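Local coordinates for protein kojibiose phosphorylase (Gut metagenome, PDB 6W0P) that belongs to glycoside hydrolase family 65 and joins an N-terminal beta-sandwich domain to a helical central catalytic domain and a C-terminal beta domain, at residues I269-T272 against K273-E276; Y742-I745 against D746-I750; E662-M666 against T667-A671; W130-Q134 against A135-I139. All blocks are in the same frame, centred on the assembly; numbering follows the deposited sequence.

Contact 1 (I269-T272 against K273-E276)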
loop_
_atom_site.group_PDB
_atom_site.type_symbol
_atom_site.label_atom_id
_atom_site.label_comp_id
_atom_site.label_asym_id
_atom_site.label_seq_id
_atom_site.Cartn_x
_atom_site.Cartn_y
_atom_site.Cartn_z
ATOM N N ILE A 269 37.213 -27.085 -11.805
ATOM C CA ILE A 269 36.103 -27.605 -12.657
ATOM C C ILE A 269 35.956 -26.675 -13.871
ATOM O O ILE A 269 35.932 -27.180 -15.004
ATOM C CB ILE A 269 34.798 -27.749 -11.859
ATOM C CG1 ILE A 269 34.958 -28.773 -10.729
ATOM C CG2 ILE A 269 33.639 -28.093 -12.788
ATOM C CD1 ILE A 269 33.925 -28.635 -9.617
ATOM N N ALA A 270 35.948 -25.363 -13.657
ATOM C CA ALA A 270 35.753 -24.393 -14.755
ATOM C C ALA A 270 36.853 -24.590 -15.807
ATOM O O ALA A 270 36.517 -24.711 -17.011
ATOM C CB ALA A 270 35.703 -22.988 -14.219
ATOM N N LEU A 271 38.114 -24.680 -15.376
ATOM C CA LEU A 271 39.276 -24.788 -16.299
ATOM C C LEU A 271 39.271 -26.124 -17.037
ATOM O O LEU A 271 39.645 -26.121 -18.227
ATOM C CB LEU A 271 40.570 -24.605 -15.507
ATOM C CG LEU A 271 40.844 -23.179 -15.055
ATOM C CD1 LEU A 271 42.268 -23.054 -14.531
ATOM C CD2 LEU A 271 40.596 -22.199 -16.187
ATOM N N THR A 272 38.900 -27.215 -16.358
ATOM C CA THR A 272 38.813 -28.581 -16.951
ATOM C C THR A 272 37.773 -28.580 -18.082
ATOM O O THR A 272 38.100 -29.054 -19.198
ATOM C CB THR A 272 38.514 -29.644 -15.887
ATOM O OG1 THR A 272 39.474 -29.503 -14.836
ATOM C CG2 THR A 272 38.564 -31.051 -16.437
ATOM N N LYS A 273 36.574 -28.040 -17.842
ATOM C CA LYS A 273 35.499 -28.006 -18.874
ATOM C C LYS A 273 35.873 -27.019 -19.990
ATOM O O LYS A 273 35.705 -27.368 -21.163
ATOM C CB LYS A 273 34.152 -27.685 -18.215
ATOM C CG LYS A 273 33.426 -28.894 -17.633
ATOM C CD LYS A 273 32.531 -28.527 -16.474
ATOM C CE LYS A 273 31.969 -29.721 -15.733
ATOM N NZ LYS A 273 30.572 -29.965 -16.130
ATOM N N LEU A 274 36.381 -25.828 -19.654
ATOM C CA LEU A 274 36.854 -24.855 -20.674
ATOM C C LEU A 274 37.814 -25.561 -21.640
ATOM O O LEU A 274 37.614 -25.451 -22.871
ATOM C CB LEU A 274 37.557 -23.684 -19.983
ATOM C CG LEU A 274 38.042 -22.588 -20.934
ATOM C CD1 LEU A 274 36.874 -21.953 -21.685
ATOM C CD2 LEU A 274 38.849 -21.538 -20.189
ATOM N N LYS A 275 38.786 -26.289 -21.080
ATOM C CA LYS A 275 39.831 -27.058 -21.813
ATOM C C LYS A 275 39.161 -28.088 -22.732
ATOM O O LYS A 275 39.436 -28.056 -23.952
ATOM C CB LYS A 275 40.815 -27.687 -20.810
ATOM C CG LYS A 275 41.877 -28.606 -21.392
ATOM C CD LYS A 275 42.672 -27.975 -22.524
ATOM C CE LYS A 275 43.832 -28.833 -22.989
ATOM N NZ LYS A 275 44.273 -28.443 -24.351
ATOM N N GLU A 276 38.295 -28.950 -22.190
ATOM C CA GLU A 276 37.555 -29.974 -22.988
ATOM C C GLU A 276 36.835 -29.262 -24.143
ATOM O O GLU A 276 36.976 -29.722 -25.290
ATOM C CB GLU A 276 36.584 -30.783 -22.120
ATOM C CG GLU A 276 37.179 -32.083 -21.573
ATOM C CD GLU A 276 36.890 -32.429 -20.109
ATOM O OE1 GLU A 276 37.668 -33.235 -19.536
ATOM O OE2 GLU A 276 35.894 -31.897 -19.528
#
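Leu274 N gives its hydrogen to Ala270 O at 2.9 Å, and three more i to i+4 bonds run beside it. Lys273 N to Ile269 O is nearly straight, at 170° about the hydrogen, whereas Lys275 N to Leu271 O is more bent, at 156°. Glu276 N closes the set on Thr272 O at 3.0 Å. Bent at chi2, the Glu276 side chain lies back alongside Thr272, CD 3.7 Å from Thr272 O, and OE1 passes 3.9 Å from Thr272 CG2. Thr272 OG1 stands anti to the carbonyl carbon, beside the backbone N (chi1 -53°), where it bonds the carbonyl of Asp268, a turn earlier; CG2 is left to face Glu276. All of this belongs to helix 263-277, an amphipathic helix laid against the large antiparallel sheet of the N-terminal domain. Ala270 and Leu274 face the sheet: Ala270 meets Ile254 and Val214, while Leu274 reaches Tyr250, Thr252 and Val214. Leu271 and Leu274 graze each other at their branch ends, CD2 to CD2 at 4.4 Å. On another flank Ile269 and Lys273 run alongside one another, pointing the same way, with Ile269 CG2 3.8 Å from Lys273 CE. The lysine chain bends at its last torsion, and NZ makes a long, weak ion pair with Glu151. Lys275 leads outward on the exposed side with Thr272 and Glu276, its CB still lying 3.2 Å from Leu271 O.

Contact 2 (Y742-I745 against D746-I750)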
loop_
_atom_site.group_PDB
_atom_site.type_symbol
_atom_site.label_atom_id
_atom_site.label_comp_id
_atom_site.label_asym_id
_atom_site.label_seq_id
_atom_site.Cartn_x
_atom_site.Cartn_y
_atom_site.Cartn_z
ATOM N N TYR A 742 -11.173 -45.061 -31.438
ATOM C CA TYR A 742 -10.349 -45.848 -32.376
ATOM C C TYR A 742 -9.216 -46.490 -31.591
ATOM O O TYR A 742 -8.903 -46.043 -30.466
ATOM C CB TYR A 742 -9.758 -44.966 -33.475
ATOM C CG TYR A 742 -10.758 -44.185 -34.290
ATOM C CD1 TYR A 742 -11.395 -43.065 -33.778
ATOM C CD2 TYR A 742 -11.072 -44.572 -35.577
ATOM C CE1 TYR A 742 -12.305 -42.342 -34.531
ATOM C CE2 TYR A 742 -11.973 -43.857 -36.349
ATOM C CZ TYR A 742 -12.598 -42.741 -35.823
ATOM O OH TYR A 742 -13.490 -42.032 -36.571
ATOM N N GLU A 743 -8.603 -47.483 -32.210
ATOM C CA GLU A 743 -7.347 -48.118 -31.768
ATOM C C GLU A 743 -6.251 -47.710 -32.762
ATOM O O GLU A 743 -6.168 -48.331 -33.825
ATOM C CB GLU A 743 -7.539 -49.638 -31.716
ATOM C CG GLU A 743 -8.329 -50.111 -30.492
ATOM C CD GLU A 743 -8.485 -51.624 -30.414
ATOM O OE1 GLU A 743 -8.516 -52.266 -31.482
ATOM O OE2 GLU A 743 -8.544 -52.167 -29.290
ATOM N N LEU A 744 -5.428 -46.728 -32.414
ATOM C CA LEU A 744 -4.308 -46.278 -33.277
ATOM C C LEU A 744 -3.146 -47.269 -33.151
ATOM O O LEU A 744 -2.746 -47.595 -32.035
ATOM C CB LEU A 744 -3.902 -44.875 -32.835
ATOM C CG LEU A 744 -2.658 -44.312 -33.492
ATOM C CD1 LEU A 744 -2.826 -44.258 -35.001
ATOM C CD2 LEU A 744 -2.336 -42.936 -32.917
ATOM N N ILE A 745 -2.655 -47.777 -34.265
ATOM C CA ILE A 745 -1.455 -48.658 -34.268
ATOM C C ILE A 745 -0.343 -47.920 -35.021
ATOM O O ILE A 745 0.675 -47.628 -34.394
ATOM C CB ILE A 745 -1.791 -50.042 -34.853
ATOM C CG1 ILE A 745 -2.795 -50.776 -33.953
ATOM C CG2 ILE A 745 -0.524 -50.865 -35.061
ATOM C CD1 ILE A 745 -3.467 -52.000 -34.593
ATOM N N ASP A 746 -0.571 -47.579 -36.293
ATOM C CA ASP A 746 0.396 -46.832 -37.144
ATOM C C ASP A 746 -0.245 -45.537 -37.658
ATOM O O ASP A 746 0.403 -44.483 -37.557
ATOM C CB ASP A 746 0.902 -47.722 -38.272
ATOM C CG ASP A 746 -0.197 -48.246 -39.188
ATOM O OD1 ASP A 746 -1.340 -48.530 -38.712
ATOM O OD2 ASP A 746 0.091 -48.344 -40.378
ATOM N N LYS A 747 -1.489 -45.585 -38.130
ATOM C CA LYS A 747 -2.111 -44.476 -38.891
ATOM C C LYS A 747 -3.628 -44.513 -38.739
ATOM O O LYS A 747 -4.229 -45.630 -38.819
ATOM C CB LYS A 747 -1.700 -44.602 -40.354
ATOM C CG LYS A 747 -2.145 -43.497 -41.297
ATOM C CD LYS A 747 -1.359 -43.571 -42.613
ATOM C CE LYS A 747 -1.980 -42.813 -43.764
ATOM N NZ LYS A 747 -1.891 -41.351 -43.531
ATOM N N LEU A 748 -4.204 -43.328 -38.523
ATOM C CA LEU A 748 -5.662 -43.047 -38.553
ATOM C C LEU A 748 -5.915 -41.904 -39.548
ATOM O O LEU A 748 -5.263 -40.852 -39.434
ATOM C CB LEU A 748 -6.113 -42.659 -37.139
ATOM C CG LEU A 748 -6.810 -43.743 -36.326
ATOM C CD1 LEU A 748 -6.064 -45.072 -36.375
ATOM C CD2 LEU A 748 -6.970 -43.299 -34.893
ATOM N N GLU A 749 -6.870 -42.092 -40.452
ATOM C CA GLU A 749 -7.315 -41.072 -41.439
ATOM C C GLU A 749 -8.806 -40.862 -41.198
ATOM O O GLU A 749 -9.558 -41.774 -41.554
ATOM C CB GLU A 749 -7.024 -41.592 -42.848
ATOM C CG GLU A 749 -6.729 -40.537 -43.887
ATOM C CD GLU A 749 -5.804 -41.036 -44.998
ATOM O OE1 GLU A 749 -4.621 -41.376 -44.704
ATOM O OE2 GLU A 749 -6.266 -41.121 -46.152
ATOM N N ILE A 750 -9.202 -39.770 -40.538
ATOM C CA ILE A 750 -10.626 -39.525 -40.143
ATOM C C ILE A 750 -11.167 -38.348 -40.952
ATOM O O ILE A 750 -10.547 -37.290 -40.891
ATOM C CB ILE A 750 -10.744 -39.296 -38.625
ATOM C CG1 ILE A 750 -10.289 -40.537 -37.855
ATOM C CG2 ILE A 750 -12.159 -38.889 -38.232
ATOM C CD1 ILE A 750 -10.198 -40.332 -36.364
HETATM O O HOH W 1 -3.931 -47.299 -36.762
#
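Ile750 places its CD1 methyl over one face of the Tyr742 ring, 3.7 Å from the ring centroid and 25° off the normal, a CH-pi contact displaced toward the CE1 and CZ atoms. Next to it Leu748 reaches across with both branches: CD2 meets Tyr742 CB at 3.5 Å, and CD1 meets Leu744 CD1 at 3.6 Å. Tyr742 holds CG anti to its carbonyl carbon (chi1 -57°), which carries the ring out toward Ile750. Strands 740-744 and 747-751 share no backbone hydrogen bonds and face each other through these side chains, as in a beta arch: the first pairs with strand 733-737 in one sheet, the second with strand 722-726 in another. At the bend the packing gives way to water and charge. A water accepts from Ile745 N at 2.8 Å and donates to Lys747 O at 2.7 Å, with a weak further bond to Asp746 OD1, and so bridges the turn. Ile745 O is taken by Lys727. Outside the arch Lys747 and Glu749 both leave the backbone away from strand 740-744, and Lys747 NZ forms a 3.0 Å salt bridge with Glu749 OE1.

Contact 3 (E662-M666 against T667-A671)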
loop_
_atom_site.group_PDB
_atom_site.type_symbol
_atom_site.label_atom_id
_atom_site.label_comp_id
_atom_site.label_asym_id
_atom_site.label_seq_id
_atom_site.Cartn_x
_atom_site.Cartn_y
_atom_site.Cartn_z
ATOM N N GLU A 662 11.558 -4.883 -22.690
ATOM C CA GLU A 662 11.872 -5.362 -21.318
ATOM C C GLU A 662 12.218 -6.854 -21.330
ATOM O O GLU A 662 12.863 -7.335 -20.363
ATOM C CB GLU A 662 10.679 -5.202 -20.369
ATOM C CG GLU A 662 10.276 -3.772 -20.043
ATOM C CD GLU A 662 9.002 -3.675 -19.206
ATOM O OE1 GLU A 662 8.615 -4.676 -18.583
ATOM O OE2 GLU A 662 8.372 -2.611 -19.198
ATOM N N GLY A 663 11.786 -7.585 -22.350
ATOM C CA GLY A 663 11.905 -9.057 -22.344
ATOM C C GLY A 663 10.742 -9.699 -23.062
ATOM O O GLY A 663 9.785 -8.987 -23.430
ATOM N N ILE A 664 10.868 -10.986 -23.345
ATOM C CA ILE A 664 9.799 -11.780 -24.010
ATOM C C ILE A 664 8.771 -12.117 -22.925
ATOM O O ILE A 664 9.149 -12.076 -21.709
ATOM C CB ILE A 664 10.391 -13.031 -24.692
ATOM C CG1 ILE A 664 10.986 -14.025 -23.688
ATOM C CG2 ILE A 664 11.409 -12.635 -25.741
ATOM C CD1 ILE A 664 11.579 -15.239 -24.347
ATOM N N HIS A 665 7.539 -12.407 -23.333
ATOM C CA HIS A 665 6.408 -12.777 -22.449
ATOM C C HIS A 665 6.225 -14.304 -22.451
ATOM O O HIS A 665 5.592 -14.854 -23.383
ATOM C CB HIS A 665 5.141 -12.065 -22.902
ATOM C CG HIS A 665 5.223 -10.586 -22.921
ATOM N ND1 HIS A 665 5.933 -9.916 -23.863
ATOM C CD2 HIS A 665 4.618 -9.656 -22.157
ATOM C CE1 HIS A 665 5.780 -8.627 -23.676
ATOM N NE2 HIS A 665 4.986 -8.443 -22.640
ATOM N N MET A 666 6.746 -14.947 -21.415
ATOM C CA MET A 666 6.916 -16.412 -21.362
ATOM C C MET A 666 5.526 -17.076 -21.389
ATOM O O MET A 666 5.330 -18.003 -22.168
ATOM C CB MET A 666 7.690 -16.761 -20.091
ATOM C CG MET A 666 8.670 -17.892 -20.240
ATOM S SD MET A 666 9.728 -17.733 -21.687
ATOM C CE MET A 666 9.199 -19.208 -22.550
ATOM N N THR A 667 4.578 -16.607 -20.581
ATOM C CA THR A 667 3.213 -17.197 -20.502
ATOM C C THR A 667 2.509 -17.035 -21.853
ATOM O O THR A 667 1.855 -17.974 -22.296
ATOM C CB THR A 667 2.367 -16.592 -19.382
ATOM O OG1 THR A 667 2.964 -17.032 -18.176
ATOM C CG2 THR A 667 0.932 -17.071 -19.407
ATOM N N SER A 668 2.650 -15.881 -22.476
ATOM C CA SER A 668 2.075 -15.595 -23.809
ATOM C C SER A 668 2.658 -16.577 -24.832
ATOM O O SER A 668 1.894 -17.099 -25.680
ATOM C CB SER A 668 2.301 -14.173 -24.210
ATOM O OG SER A 668 2.127 -14.079 -25.617
ATOM N N ILE A 669 3.949 -16.867 -24.713
ATOM C CA ILE A 669 4.669 -17.821 -25.592
ATOM C C ILE A 669 4.087 -19.220 -25.379
ATOM O O ILE A 669 3.779 -19.865 -26.398
ATOM C CB ILE A 669 6.191 -17.711 -25.344
ATOM C CG1 ILE A 669 6.707 -16.412 -25.963
ATOM C CG2 ILE A 669 6.955 -18.910 -25.887
ATOM C CD1 ILE A 669 8.120 -16.090 -25.627
ATOM N N ALA A 670 3.921 -19.657 -24.124
ATOM C CA ALA A 670 3.361 -20.976 -23.766
ATOM C C ALA A 670 1.922 -21.054 -24.274
ATOM O O ALA A 670 1.533 -22.112 -24.769
ATOM C CB ALA A 670 3.397 -21.205 -22.278
ATOM N N ALA A 671 1.175 -19.959 -24.153
ATOM C CA ALA A 671 -0.268 -19.888 -24.474
ATOM C C ALA A 671 -0.488 -20.140 -25.966
ATOM O O ALA A 671 -1.578 -20.594 -26.306
ATOM C CB ALA A 671 -0.829 -18.550 -24.074
#
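Ile664 and Ile669 bring their CD1 methyls within 3.8 Å across the start of helix 666-680. Ile664 carries CG1 between its backbone N and carbonyl carbon (chi1 65°), and its extended chi2 sends CD1 to meet its partner. Ile669 has CG1 anti to its own carbonyl carbon (chi1 -73°), which leans that branch back over the first turn, with CG1 only 3.2 Å from His665 O. Its other branch, CG2, is approached at 4.0 Å by Met666 CE, whose chain bends at both chi2 and chi3 to curl toward it. Ile669 thus touches both Ile664, just before the N-cap, and Met666, the first residue of the helix, with different branches. His665 occupies the N-cap position, and its carbonyl receives Ile669 N at 2.9 Å in the carbonyl plane; Met666 O takes Ala670 N in the same way. The imidazole turns away from the helix: ND1 bonds Asp652 and NE2 bonds Asn659 weakly, so both ring nitrogens are engaged and the ring rotation is probably fixed. His665 CB lies 3.8 Å from Ser668 CB. Thr667 OG1, anti to its carbonyl carbon, hydrogen-bonds Asp351 OD2. The whole junction is buried in the central catalytic domain, an (alpha/alpha)6 barrel in this family. Helix 308-324 packs on Ile664, Met666 and Ala670 through Tyr316, Gln320 and Met321, and helix 351-361 meets Thr667 and Ala670 through Tyr355 and Cys356.

Contact 4 (W130-Q134 against A135-I139)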
loop_
_atom_site.group_PDB
_atom_site.type_symbol
_atom_site.label_atom_id
_atom_site.label_comp_id
_atom_site.label_asym_id
_atom_site.label_seq_id
_atom_site.Cartn_x
_atom_site.Cartn_y
_atom_site.Cartn_z
ATOM N N TRP A 130 31.960 -1.993 -41.379
ATOM C CA TRP A 130 32.480 -0.782 -40.699
ATOM C C TRP A 130 33.245 0.054 -41.722
ATOM O O TRP A 130 34.266 -0.453 -42.248
ATOM C CB TRP A 130 33.381 -1.216 -39.544
ATOM C CG TRP A 130 33.836 -0.122 -38.639
ATOM C CD1 TRP A 130 33.335 1.144 -38.520
ATOM C CD2 TRP A 130 34.880 -0.238 -37.671
ATOM N NE1 TRP A 130 34.010 1.827 -37.546
ATOM C CE2 TRP A 130 34.961 1.003 -37.005
ATOM C CE3 TRP A 130 35.746 -1.270 -37.304
ATOM C CZ2 TRP A 130 35.885 1.237 -35.990
ATOM C CZ3 TRP A 130 36.671 -1.033 -36.308
ATOM C CH2 TRP A 130 36.736 0.203 -35.660
ATOM N N LEU A 131 32.746 1.257 -42.018
ATOM C CA LEU A 131 33.431 2.259 -42.868
ATOM C C LEU A 131 34.240 3.161 -41.930
ATOM O O LEU A 131 33.684 4.082 -41.347
ATOM C CB LEU A 131 32.396 3.020 -43.699
ATOM C CG LEU A 131 31.276 2.168 -44.307
ATOM C CD1 LEU A 131 30.397 3.016 -45.219
ATOM C CD2 LEU A 131 31.822 0.970 -45.070
ATOM N N THR A 132 35.506 2.805 -41.728
ATOM C CA THR A 132 36.451 3.468 -40.797
ATOM C C THR A 132 37.675 3.931 -41.592
ATOM O O THR A 132 38.443 3.056 -42.068
ATOM C CB THR A 132 36.830 2.549 -39.627
ATOM O OG1 THR A 132 37.998 3.113 -39.014
ATOM C CG2 THR A 132 37.055 1.109 -40.046
ATOM N N ASN A 133 37.822 5.260 -41.715
ATOM C CA ASN A 133 38.885 5.976 -42.472
ATOM C C ASN A 133 38.861 5.491 -43.921
ATOM O O ASN A 133 37.869 5.795 -44.627
ATOM C CB ASN A 133 40.239 5.864 -41.765
ATOM C CG ASN A 133 40.245 6.634 -40.465
ATOM O OD1 ASN A 133 39.468 7.574 -40.305
ATOM N ND2 ASN A 133 41.080 6.231 -39.526
ATOM N N GLN A 134 39.899 4.772 -44.343
ATOM C CA GLN A 134 40.101 4.409 -45.769
ATOM C C GLN A 134 39.657 2.958 -45.982
ATOM O O GLN A 134 39.773 2.492 -47.101
ATOM C CB GLN A 134 41.568 4.610 -46.182
ATOM C CG GLN A 134 42.120 6.007 -45.895
ATOM C CD GLN A 134 41.165 7.113 -46.287
ATOM O OE1 GLN A 134 40.649 7.846 -45.438
ATOM N NE2 GLN A 134 40.903 7.225 -47.581
ATOM N N ALA A 135 39.203 2.292 -44.923
ATOM C CA ALA A 135 38.966 0.832 -44.866
ATOM C C ALA A 135 37.467 0.552 -44.798
ATOM O O ALA A 135 36.738 1.337 -44.153
ATOM C CB ALA A 135 39.669 0.228 -43.674
ATOM N N LYS A 136 37.056 -0.525 -45.464
ATOM C CA LYS A 136 35.768 -1.224 -45.248
ATOM C C LYS A 136 36.084 -2.585 -44.609
ATOM O O LYS A 136 36.733 -3.432 -45.292
ATOM C CB LYS A 136 35.013 -1.360 -46.573
ATOM C CG LYS A 136 34.718 -0.035 -47.241
ATOM C CD LYS A 136 33.707 -0.136 -48.340
ATOM C CE LYS A 136 33.726 1.107 -49.210
ATOM N NZ LYS A 136 32.541 1.181 -50.097
ATOM N N ILE A 137 35.701 -2.760 -43.336
ATOM C CA ILE A 137 35.913 -4.023 -42.577
ATOM C C ILE A 137 34.557 -4.711 -42.339
ATOM O O ILE A 137 33.700 -4.177 -41.594
ATOM C CB ILE A 137 36.685 -3.750 -41.284
ATOM C CG1 ILE A 137 37.783 -2.695 -41.494
ATOM C CG2 ILE A 137 37.241 -5.052 -40.724
ATOM C CD1 ILE A 137 38.658 -2.466 -40.290
ATOM N N LYS A 138 34.363 -5.853 -42.992
ATOM C CA LYS A 138 33.197 -6.746 -42.764
ATOM C C LYS A 138 33.435 -7.534 -41.466
ATOM O O LYS A 138 34.436 -8.273 -41.368
ATOM C CB LYS A 138 32.980 -7.628 -43.991
ATOM C CG LYS A 138 31.561 -8.157 -44.119
ATOM C CD LYS A 138 31.484 -9.420 -44.938
ATOM C CE LYS A 138 30.162 -10.143 -44.794
ATOM N NZ LYS A 138 30.259 -11.476 -45.427
ATOM N N ILE A 139 32.581 -7.297 -40.470
ATOM C CA ILE A 139 32.628 -7.948 -39.128
ATOM C C ILE A 139 31.509 -8.981 -39.095
ATOM O O ILE A 139 30.354 -8.582 -39.335
ATOM C CB ILE A 139 32.389 -6.940 -37.983
ATOM C CG1 ILE A 139 33.259 -5.685 -38.087
ATOM C CG2 ILE A 139 32.527 -7.635 -36.630
ATOM C CD1 ILE A 139 34.709 -5.966 -38.139
#
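Ile137 CD1 comes in obliquely to the indole of Trp130, 4.3 Å from Trp130 CE3, while one face of the ring carries Thr132 CG2, 3.5 Å above the plane and over its centre. At the edge NE1 bonds Glu101. The same threonine methyl also touches Ile137 CD1 at 3.9 Å, so ring, methyl and isoleucine end form one apolar group. Thr132 holds OG1 anti to its backbone N (chi1 164°), leaving CG2 to reach over the ring and sending the hydroxyl to His98 and Glu101. These side chains share one face of a beta hairpin: Trp130 with Ile137 and Thr132 with Ala135 are hydrogen-bonded pairs, Trp130 N to Ile137 O measuring 2.8 Å. Leu131 with Lys136 is the non-hydrogen-bonded pair between, and on the face of those two Leu131 CD2 crosses Lys136 CG at 3.8 Å. A type II' turn closes the hairpin, with Asn133 at positive phi (56°) and Ala135 N bonded to Thr132 O at 3.1 Å. Asn133 ND2 is held by Glu99. Strand 109-118 flanks the hairpin on one side and strand 152-161 on the other within the large antiparallel sheet. Strand 94-98 of the second sheet faces the Trp130 side, where Ile96 meets the indole and His98 meets Ala135, across the interior of the N-terminal beta-sandwich.

Along the chain the order is contact 4, contact 1, contact 3, contact 2, each closed before the next begins. Contacts 4 and 1 share the large antiparallel sheet, the first as a hairpin in it, the second as a helix packed on its strands 245-256 and 210-217, the centres about 36 Å apart. Contact 3 lies about 7 Å from the centre of the folded chain, its centre about 34 Å from contact 1 and 35 Å from contact 2, in the helical catalytic domain. Contact 2 joins two C-terminal sheets, and its centre is about 61 Å from contact 4. None touch; two lie at the large N-terminal sheet, one in the catalytic domain and one at the C-terminal sheets of this multidomain protein.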